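Local coordinates for diaminopropionate ammonia-lyase (Escherichia coli, PDB 4D9G), which uses pyridoxal 5'-phosphate to eliminate ammonia from both the L- and D-isomers of 2,3-diaminopropionate, giving pyruvate, at residues Ala116-Gly121 against Asp170-Thr175; Asn137-Met142 against Gly158-Val163; Leu229-Gly234 against Asp264-Ser269. All coordinates share one frame; numbering follows the deposited sequence.

Contact 1 of 3, residues Ala116-Gly121 against Asp170-Thr175; sequences ATTTDG and DTVRLT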
loop_
_atom_site.group_PDB
_atom_site.type_symbol
_atom_site.label_atom_id
_atom_site.label_comp_id
_atom_site.label_asym_id
_atom_site.label_seq_id
_atom_site.Cartn_x
_atom_site.Cartn_y
_atom_site.Cartn_z
ATOM N N ALA B 116 -6.403 -35.996 10.659
ATOM C CA ALA B 116 -7.607 -35.211 10.921
ATOM C C ALA B 116 -7.277 -33.942 11.689
ATOM O O ALA B 116 -6.529 -33.955 12.665
ATOM C CB ALA B 116 -8.654 -36.033 11.655
ATOM N N THR B 117 -7.852 -32.841 11.232
ATOM C CA THR B 117 -7.523 -31.541 11.768
ATOM C C THR B 117 -8.723 -30.626 11.635
ATOM O O THR B 117 -9.480 -30.733 10.661
ATOM C CB THR B 117 -6.334 -30.915 10.992
ATOM O OG1 THR B 117 -5.246 -31.846 10.944
ATOM C CG2 THR B 117 -5.847 -29.692 11.666
ATOM N N THR B 118 -8.896 -29.760 12.637
ATOM C CA THR B 118 -9.679 -28.529 12.502
ATOM C C THR B 118 -8.748 -27.329 12.362
ATOM O O THR B 118 -7.674 -27.288 12.965
ATOM C CB THR B 118 -10.598 -28.267 13.707
ATOM O OG1 THR B 118 -9.900 -28.599 14.914
ATOM C CG2 THR B 118 -11.798 -29.119 13.611
ATOM N N THR B 119 -9.189 -26.353 11.572
ATOM C CA THR B 119 -8.384 -25.197 11.220
ATOM C C THR B 119 -9.279 -24.027 10.866
ATOM O O THR B 119 -10.415 -24.221 10.421
ATOM C CB THR B 119 -7.451 -25.491 10.014
ATOM O OG1 THR B 119 -6.513 -24.424 9.858
ATOM C CG2 THR B 119 -8.235 -25.641 8.716
ATOM N N ASP B 120 -8.753 -22.819 11.065
ATOM C CA ASP B 120 -9.422 -21.606 10.608
ATOM C C ASP B 120 -8.706 -21.034 9.387
ATOM O O ASP B 120 -9.063 -19.970 8.898
ATOM C CB ASP B 120 -9.566 -20.575 11.745
ATOM C CG ASP B 120 -8.225 -20.115 12.325
ATOM O OD1 ASP B 120 -8.251 -19.193 13.170
ATOM O OD2 ASP B 120 -7.146 -20.644 11.962
ATOM N N GLY B 121 -7.705 -21.768 8.896
ATOM C CA GLY B 121 -6.954 -21.385 7.704
ATOM C C GLY B 121 -5.643 -22.129 7.456
ATOM O O GLY B 121 -5.614 -23.156 6.764
ATOM N N ASP B 170 -16.474 -26.558 18.905
ATOM C CA ASP B 170 -17.414 -27.634 18.584
ATOM C C ASP B 170 -16.935 -28.449 17.389
ATOM O O ASP B 170 -17.278 -29.628 17.253
ATOM C CB ASP B 170 -18.808 -27.075 18.293
ATOM C CG ASP B 170 -19.458 -26.442 19.512
ATOM O OD1 ASP B 170 -18.775 -25.700 20.252
ATOM O OD2 ASP B 170 -20.665 -26.672 19.713
ATOM N N THR B 171 -16.147 -27.811 16.528
ATOM C CA THR B 171 -15.584 -28.468 15.355
ATOM C C THR B 171 -14.363 -29.333 15.733
ATOM O O THR B 171 -14.159 -30.409 15.159
ATOM C CB THR B 171 -15.256 -27.444 14.240
ATOM O OG1 THR B 171 -16.344 -26.524 14.103
ATOM C CG2 THR B 171 -15.061 -28.132 12.911
ATOM N N VAL B 172 -13.570 -28.867 16.704
ATOM C CA VAL B 172 -12.453 -29.645 17.246
ATOM C C VAL B 172 -12.974 -30.949 17.863
ATOM O O VAL B 172 -12.465 -32.038 17.566
ATOM C CB VAL B 172 -11.660 -28.855 18.308
ATOM C CG1 VAL B 172 -10.522 -29.696 18.873
ATOM C CG2 VAL B 172 -11.106 -27.572 17.726
ATOM N N ARG B 173 -13.997 -30.822 18.709
ATOM C CA ARG B 173 -14.655 -31.964 19.315
ATOM C C ARG B 173 -15.113 -32.951 18.237
ATOM O O ARG B 173 -14.905 -34.159 18.381
ATOM C CB ARG B 173 -15.829 -31.508 20.188
ATOM N N LEU B 174 -15.704 -32.431 17.156
ATOM C CA LEU B 174 -16.163 -33.265 16.033
ATOM C C LEU B 174 -15.011 -33.970 15.306
ATOM O O LEU B 174 -15.133 -35.142 14.926
ATOM C CB LEU B 174 -17.022 -32.465 15.038
ATOM C CG LEU B 174 -17.785 -33.285 13.976
ATOM C CD1 LEU B 174 -18.910 -34.130 14.576
ATOM C CD2 LEU B 174 -18.320 -32.407 12.850
ATOM N N THR B 175 -13.905 -33.254 15.120
ATOM C CA THR B 175 -12.687 -33.832 14.560
ATOM C C THR B 175 -12.199 -34.991 15.439
ATOM O O THR B 175 -11.865 -36.064 14.927
ATOM C CB THR B 175 -11.574 -32.757 14.377
ATOM O OG1 THR B 175 -12.002 -31.797 13.410
ATOM C CG2 THR B 175 -10.263 -33.365 13.885
#

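Contact 2 of 3, residues Asn137-Met142 against Gly158-Val163; sequences NAVIYM and GAECIV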
loop_
_atom_site.group_PDB
_atom_site.type_symbol
_atom_site.label_atom_id
_atom_site.label_comp_id
_atom_site.label_asym_id
_atom_site.label_seq_id
_atom_site.Cartn_x
_atom_site.Cartn_y
_atom_site.Cartn_z
ATOM N N ASN B 137 -3.692 -39.533 3.360
ATOM C CA ASN B 137 -4.968 -38.827 3.338
ATOM C C ASN B 137 -5.084 -37.773 4.428
ATOM O O ASN B 137 -4.400 -37.832 5.452
ATOM C CB ASN B 137 -6.134 -39.809 3.430
ATOM C CG ASN B 137 -6.126 -40.823 2.306
ATOM O OD1 ASN B 137 -5.905 -42.010 2.530
ATOM N ND2 ASN B 137 -6.344 -40.351 1.084
ATOM N N ALA B 138 -5.957 -36.804 4.187
ATOM C CA ALA B 138 -6.211 -35.738 5.123
ATOM C C ALA B 138 -7.693 -35.382 5.106
ATOM O O ALA B 138 -8.330 -35.356 4.057
ATOM C CB ALA B 138 -5.353 -34.524 4.789
ATOM N N VAL B 139 -8.235 -35.145 6.291
ATOM C CA VAL B 139 -9.628 -34.765 6.457
ATOM C C VAL B 139 -9.626 -33.541 7.360
ATOM O O VAL B 139 -9.370 -33.646 8.558
ATOM C CB VAL B 139 -10.470 -35.916 7.067
ATOM C CG1 VAL B 139 -11.920 -35.498 7.247
ATOM C CG2 VAL B 139 -10.386 -37.163 6.197
ATOM N N ILE B 140 -9.886 -32.383 6.765
ATOM C CA ILE B 140 -9.821 -31.108 7.473
ATOM C C ILE B 140 -11.219 -30.531 7.671
ATOM O O ILE B 140 -12.009 -30.438 6.726
ATOM C CB ILE B 140 -8.884 -30.094 6.754
ATOM C CG1 ILE B 140 -7.423 -30.355 7.117
ATOM C CG2 ILE B 140 -9.189 -28.672 7.167
ATOM C CD1 ILE B 140 -6.721 -31.361 6.248
ATOM N N TYR B 141 -11.522 -30.169 8.913
ATOM C CA TYR B 141 -12.783 -29.524 9.245
ATOM C C TYR B 141 -12.537 -28.037 9.484
ATOM O O TYR B 141 -11.525 -27.656 10.075
ATOM C CB TYR B 141 -13.401 -30.154 10.495
ATOM C CG TYR B 141 -13.806 -31.601 10.346
ATOM C CD1 TYR B 141 -12.849 -32.609 10.228
ATOM C CD2 TYR B 141 -15.145 -31.964 10.357
ATOM C CE1 TYR B 141 -13.223 -33.934 10.100
ATOM C CE2 TYR B 141 -15.530 -33.288 10.235
ATOM C CZ TYR B 141 -14.569 -34.268 10.105
ATOM O OH TYR B 141 -14.948 -35.584 9.978
HETATM N N MSE B 142 -13.459 -27.201 9.014
HETATM C CA MSE B 142 -13.397 -25.760 9.284
HETATM C C MSE B 142 -14.696 -25.339 9.916
HETATM O O MSE B 142 -15.738 -25.926 9.616
HETATM C CB MSE B 142 -13.117 -24.967 8.008
HETATM C CG MSE B 142 -11.745 -25.330 7.462
HETATM SE SE MSE B 142 -11.233 -24.153 5.975
HETATM C CE MSE B 142 -10.779 -22.531 7.005
ATOM N N GLY B 158 -5.976 -31.884 -2.316
ATOM C CA GLY B 158 -6.418 -33.275 -2.432
ATOM C C GLY B 158 -7.023 -33.787 -1.145
ATOM O O GLY B 158 -7.260 -34.987 -0.981
ATOM N N ALA B 159 -7.274 -32.869 -0.226
ATOM C CA ALA B 159 -7.833 -33.229 1.061
ATOM C C ALA B 159 -9.317 -32.969 1.047
ATOM O O ALA B 159 -9.807 -32.122 0.282
ATOM C CB ALA B 159 -7.175 -32.428 2.172
ATOM N N GLU B 160 -10.034 -33.714 1.882
ATOM C CA GLU B 160 -11.446 -33.441 2.109
ATOM C C GLU B 160 -11.478 -32.244 3.031
ATOM O O GLU B 160 -10.609 -32.095 3.894
ATOM C CB GLU B 160 -12.164 -34.644 2.738
ATOM C CG GLU B 160 -12.447 -35.785 1.763
ATOM C CD GLU B 160 -12.561 -37.141 2.455
ATOM O OE1 GLU B 160 -13.360 -37.263 3.422
ATOM O OE2 GLU B 160 -11.856 -38.095 2.029
ATOM N N CYS B 161 -12.456 -31.370 2.818
ATOM C CA CYS B 161 -12.604 -30.186 3.641
ATOM C C CYS B 161 -14.077 -29.930 3.933
ATOM O O CYS B 161 -14.837 -29.490 3.062
ATOM C CB CYS B 161 -11.959 -28.984 2.967
ATOM S SG CYS B 161 -11.908 -27.521 4.020
ATOM N N ILE B 162 -14.475 -30.221 5.167
ATOM C CA ILE B 162 -15.884 -30.160 5.540
ATOM C C ILE B 162 -16.163 -28.894 6.355
ATOM O O ILE B 162 -15.528 -28.664 7.385
ATOM C CB ILE B 162 -16.315 -31.446 6.283
ATOM C CG1 ILE B 162 -16.033 -32.673 5.404
ATOM C CG2 ILE B 162 -17.791 -31.397 6.644
ATOM C CD1 ILE B 162 -15.601 -33.916 6.162
ATOM N N VAL B 163 -17.095 -28.072 5.866
ATOM C CA VAL B 163 -17.472 -26.827 6.540
ATOM C C VAL B 163 -18.681 -27.090 7.438
ATOM O O VAL B 163 -19.777 -27.370 6.945
ATOM C CB VAL B 163 -17.792 -25.700 5.526
ATOM C CG1 VAL B 163 -18.110 -24.388 6.243
ATOM C CG2 VAL B 163 -16.639 -25.504 4.551
#

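Contact 3 of 3, residues Leu229-Gly234 against Asp264-Ser269; sequences LQAGVG and DCIYRS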
loop_
_atom_site.group_PDB
_atom_site.type_symbol
_atom_site.label_atom_id
_atom_site.label_comp_id
_atom_site.label_asym_id
_atom_site.label_seq_id
_atom_site.Cartn_x
_atom_site.Cartn_y
_atom_site.Cartn_z
ATOM N N LEU B 229 5.796 -11.140 19.087
ATOM C CA LEU B 229 5.269 -12.423 18.678
ATOM C C LEU B 229 3.766 -12.484 18.862
ATOM O O LEU B 229 3.270 -12.409 19.983
ATOM C CB LEU B 229 5.972 -13.556 19.444
ATOM C CG LEU B 229 7.489 -13.695 19.249
ATOM C CD1 LEU B 229 8.073 -14.690 20.234
ATOM C CD2 LEU B 229 7.832 -14.087 17.816
ATOM N N GLN B 230 3.044 -12.607 17.753
ATOM C CA GLN B 230 1.594 -12.740 17.816
ATOM C C GLN B 230 1.215 -14.170 18.205
ATOM O O GLN B 230 1.773 -15.137 17.675
ATOM C CB GLN B 230 0.923 -12.311 16.501
ATOM C CG GLN B 230 1.372 -13.060 15.255
ATOM C CD GLN B 230 2.546 -12.390 14.587
ATOM O OE1 GLN B 230 3.655 -12.358 15.134
ATOM N NE2 GLN B 230 2.303 -11.821 13.400
ATOM N N ALA B 231 0.267 -14.298 19.129
ATOM C CA ALA B 231 -0.060 -15.599 19.698
ATOM C C ALA B 231 -1.549 -15.893 19.753
ATOM O O ALA B 231 -2.328 -15.125 20.324
ATOM C CB ALA B 231 0.556 -15.731 21.078
ATOM N N GLY B 232 -1.936 -17.002 19.136
ATOM C CA GLY B 232 -3.278 -17.548 19.302
ATOM C C GLY B 232 -3.263 -18.330 20.599
ATOM O O GLY B 232 -3.471 -17.744 21.665
ATOM N N VAL B 233 -2.979 -19.634 20.508
ATOM C CA VAL B 233 -2.787 -20.492 21.697
ATOM C C VAL B 233 -1.354 -20.426 22.255
ATOM O O VAL B 233 -1.110 -20.873 23.373
ATOM C CB VAL B 233 -3.187 -21.982 21.462
ATOM C CG1 VAL B 233 -4.676 -22.121 21.143
ATOM C CG2 VAL B 233 -2.331 -22.622 20.382
ATOM N N GLY B 234 -0.430 -19.861 21.471
ATOM C CA GLY B 234 0.984 -19.731 21.854
ATOM C C GLY B 234 1.960 -20.797 21.338
ATOM O O GLY B 234 3.069 -20.923 21.864
ATOM N N ASP B 264 -7.574 -12.683 24.272
ATOM C CA ASP B 264 -6.293 -12.449 24.931
ATOM C C ASP B 264 -6.034 -13.474 26.036
ATOM O O ASP B 264 -5.731 -13.112 27.180
ATOM C CB ASP B 264 -6.214 -11.011 25.466
ATOM C CG ASP B 264 -7.481 -10.570 26.192
ATOM O OD1 ASP B 264 -8.261 -11.422 26.670
ATOM O OD2 ASP B 264 -7.706 -9.348 26.287
ATOM N N CYS B 265 -6.144 -14.755 25.685
ATOM C CA CYS B 265 -6.052 -15.837 26.659
ATOM C C CYS B 265 -4.686 -15.903 27.351
ATOM O O CYS B 265 -4.594 -16.284 28.519
ATOM C CB CYS B 265 -6.340 -17.172 25.980
ATOM S SG CYS B 265 -5.050 -17.654 24.806
ATOM N N ILE B 266 -3.633 -15.546 26.620
ATOM C CA ILE B 266 -2.283 -15.535 27.174
ATOM C C ILE B 266 -2.061 -14.305 28.048
ATOM O O ILE B 266 -1.428 -14.393 29.100
ATOM C CB ILE B 266 -1.211 -15.654 26.075
ATOM C CG1 ILE B 266 -1.209 -17.093 25.543
ATOM C CG2 ILE B 266 0.164 -15.255 26.612
ATOM C CD1 ILE B 266 -0.421 -17.299 24.279
ATOM N N TYR B 267 -2.599 -13.167 27.607
ATOM C CA TYR B 267 -2.535 -11.925 28.361
ATOM C C TYR B 267 -3.191 -12.104 29.724
ATOM O O TYR B 267 -2.615 -11.746 30.748
ATOM C CB TYR B 267 -3.205 -10.785 27.571
ATOM C CG TYR B 267 -3.208 -9.451 28.286
ATOM C CD1 TYR B 267 -2.155 -8.549 28.123
ATOM C CD2 TYR B 267 -4.264 -9.091 29.125
ATOM C CE1 TYR B 267 -2.148 -7.323 28.780
ATOM C CE2 TYR B 267 -4.270 -7.871 29.788
ATOM C CZ TYR B 267 -3.211 -6.991 29.612
ATOM O OH TYR B 267 -3.219 -5.784 30.273
ATOM N N ARG B 268 -4.391 -12.675 29.721
ATOM C CA ARG B 268 -5.158 -12.900 30.936
ATOM C C ARG B 268 -4.485 -13.915 31.845
ATOM O O ARG B 268 -4.467 -13.736 33.062
ATOM C CB ARG B 268 -6.586 -13.312 30.599
ATOM C CG ARG B 268 -7.410 -12.161 30.061
ATOM C CD ARG B 268 -8.831 -12.569 29.733
ATOM N NE ARG B 268 -9.581 -11.415 29.235
ATOM C CZ ARG B 268 -10.907 -11.355 29.097
ATOM N NH1 ARG B 268 -11.676 -12.395 29.415
ATOM N NH2 ARG B 268 -11.467 -10.241 28.636
ATOM N N SER B 269 -3.923 -14.966 31.255
ATOM C CA SER B 269 -3.098 -15.922 31.989
ATOM C C SER B 269 -1.837 -15.268 32.538
ATOM O O SER B 269 -1.366 -15.632 33.608
ATOM C CB SER B 269 -2.709 -17.098 31.097
ATOM O OG SER B 269 -3.855 -17.780 30.627
#

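Contact 1 of 3, residues Ala116-Gly121 against Asp170-Thr175
The peptide group joining A116 to T117 presents one face to helix 168-182, and the methyl of T175 rests over it, with CG2 3.8 Å from A116 C and 3.6 Å from T117 N. At its edges the strand is busy with the sheet: A116 pairs with E185 and V187, T117 with V139. The opposite face carries T117, packed on H123 and V127 of helix 122-133, so this face receives helix 168-182, and a methyl suits it. A116 adds its own small side chain, whose CB also lies 3.8 Å from T175 CG2. The strand and helix segments run antiparallel at 175°, their axes 7.7 Å apart, a close seating that small residues permit. This helix leads from strand 160-163 towards strand 185-186 in the parallel four-stranded sheet of the tryptophan synthase beta-like (fold type II) architecture.

T118 makes the largest contribution from the strand. Its OG1 lies between the backbone N and the carbonyl carbon (chi1 41°), a rotation that sets the hydroxyl against V172, with OG1 3.2 Å from V172 CG2, and swings the methyl into the helix. There CG2 meets the T171 methyl, at 3.5 Å from T171 CG2; its very short approach to T175 OG1 is doubtful. Were T118 an alanine, V172 and the T171 methyl would probably lose their partners on the strand, opening a gap under this helical turn.

No hydrogen bond crosses the interface. T117 OG1 is bonded to V187 O, and T171 OG1 reaches N167 O and T164 OG1. T118, T171 and T175 therefore pack largely through their methyls, and the helix is held by fit and burial on a strand that leads two residues on to D120, the probable proton acceptor for the L-isomer.

Contact 2 of 3, residues Asn137-Met142 against Gly158-Val163
Four backbone hydrogen bonds zip A138-M142 to E160-I162: E160 N gives to A138 O (3.2 Å), I140 N to E160 O (3.0 Å), I162 N to I140 O (2.9 Å) and M142 N to I162 O (3.0 Å). E160, I140 and I162 thus each use both N and O, as is usual when two parallel strands exchange bonds through alternate residues. A supporting CA-H...O contact joins C161 CA to I140 O at 3.2 Å.

The strands cross at -21° and belong to a beta-alpha-beta unit whose helix 148-155 connects them and packs on the face of I140 and C161, while helix 168-182 lies against Y141 on the reverse face. Strand 160-163 is the outermost of its sheet within the chain, which fits the exposed E160 and V163.

Apolar contacts fall on both faces. I162, an isoleucine long enough to reach over the ring, sends CD1 over one face of Y141, 4.1 Å from CZ; the same CD1 brushes V139 CG1. Opposite, C161 turns SG anti to its backbone N (chi1 -172°), placing it 4.0 Å from SE of M142, a selenomethionine. Near the N-terminal end, the methyls of A138 and A159 meet at 3.8 Å, where small side chains fit.

Contact 3 of 3, residues Leu229-Gly234 against Asp264-Ser269
I266 packs from the first turn of helix 265-272 onto the glycine-rich loop A231-G234, a small apolar contact behind the cofactor's phosphate site. The loop is the strand-turn-helix connection between strand 226-230 and helix 235-248, and it forms a phosphate-binding cup of the kind found in pyridoxal-phosphate enzymes of the tryptophan synthase beta family. The backbone N atoms of G232 and G234 both bond OP3 of the lysine-linked cofactor at position 77, and that of V233 bonds OP1. With the amides turned to the phosphate, the loop meets the helix through its carbonyls and carbons.

One methyl does most of this work. I266 places CG1 anti to its carbonyl carbon (chi1 -73°) and then runs nearly straight (chi2 168°), carrying CD1 out to the loop. There CD1 lies 3.7 Å from A231 CB, 3.7 Å from G234 CA and 3.8 Å from V233 O. Glycine suits position 234 twice over: a CB on this residue would clash with I266 CD1, and the backbone angles would force it against the carbonyl O of V233.

The helix start is itself held firmly. E259 receives the amides of I266 and Y267 on its two carboxylate oxygens, while D264, just before the helix, forms a salt bridge from OD1 to R268 NE at 2.9 Å, and its OD2 is hydrogen-bonded to S311 OG. C265 is locked to C291 by a disulfide, so its sulfur has no proton to offer, and C265 SG simply abuts G232 O at 3.5 Å.

From the N terminus, strand 114-118 supplies the first half of contact 1, which is completed only when helix 168-182 folds back upon it. Within that long loop, contact 2 opens and closes, joining strand 137-142 to strand 160-163. The two share one parallel sheet and touch directly, T117 O lying 2.7 Å from Y141 N and T119 N 3.1 Å from Y141 O, both probable hydrogen bonds. Contact 3 follows in series, crossing neither: it joins the end of strand 226-230, in the six-stranded mixed sheet, to helix 265-272, after the chain has passed through helix 235-248 and strand 254-260. Its centre lies about 20 Å from that of contact 1.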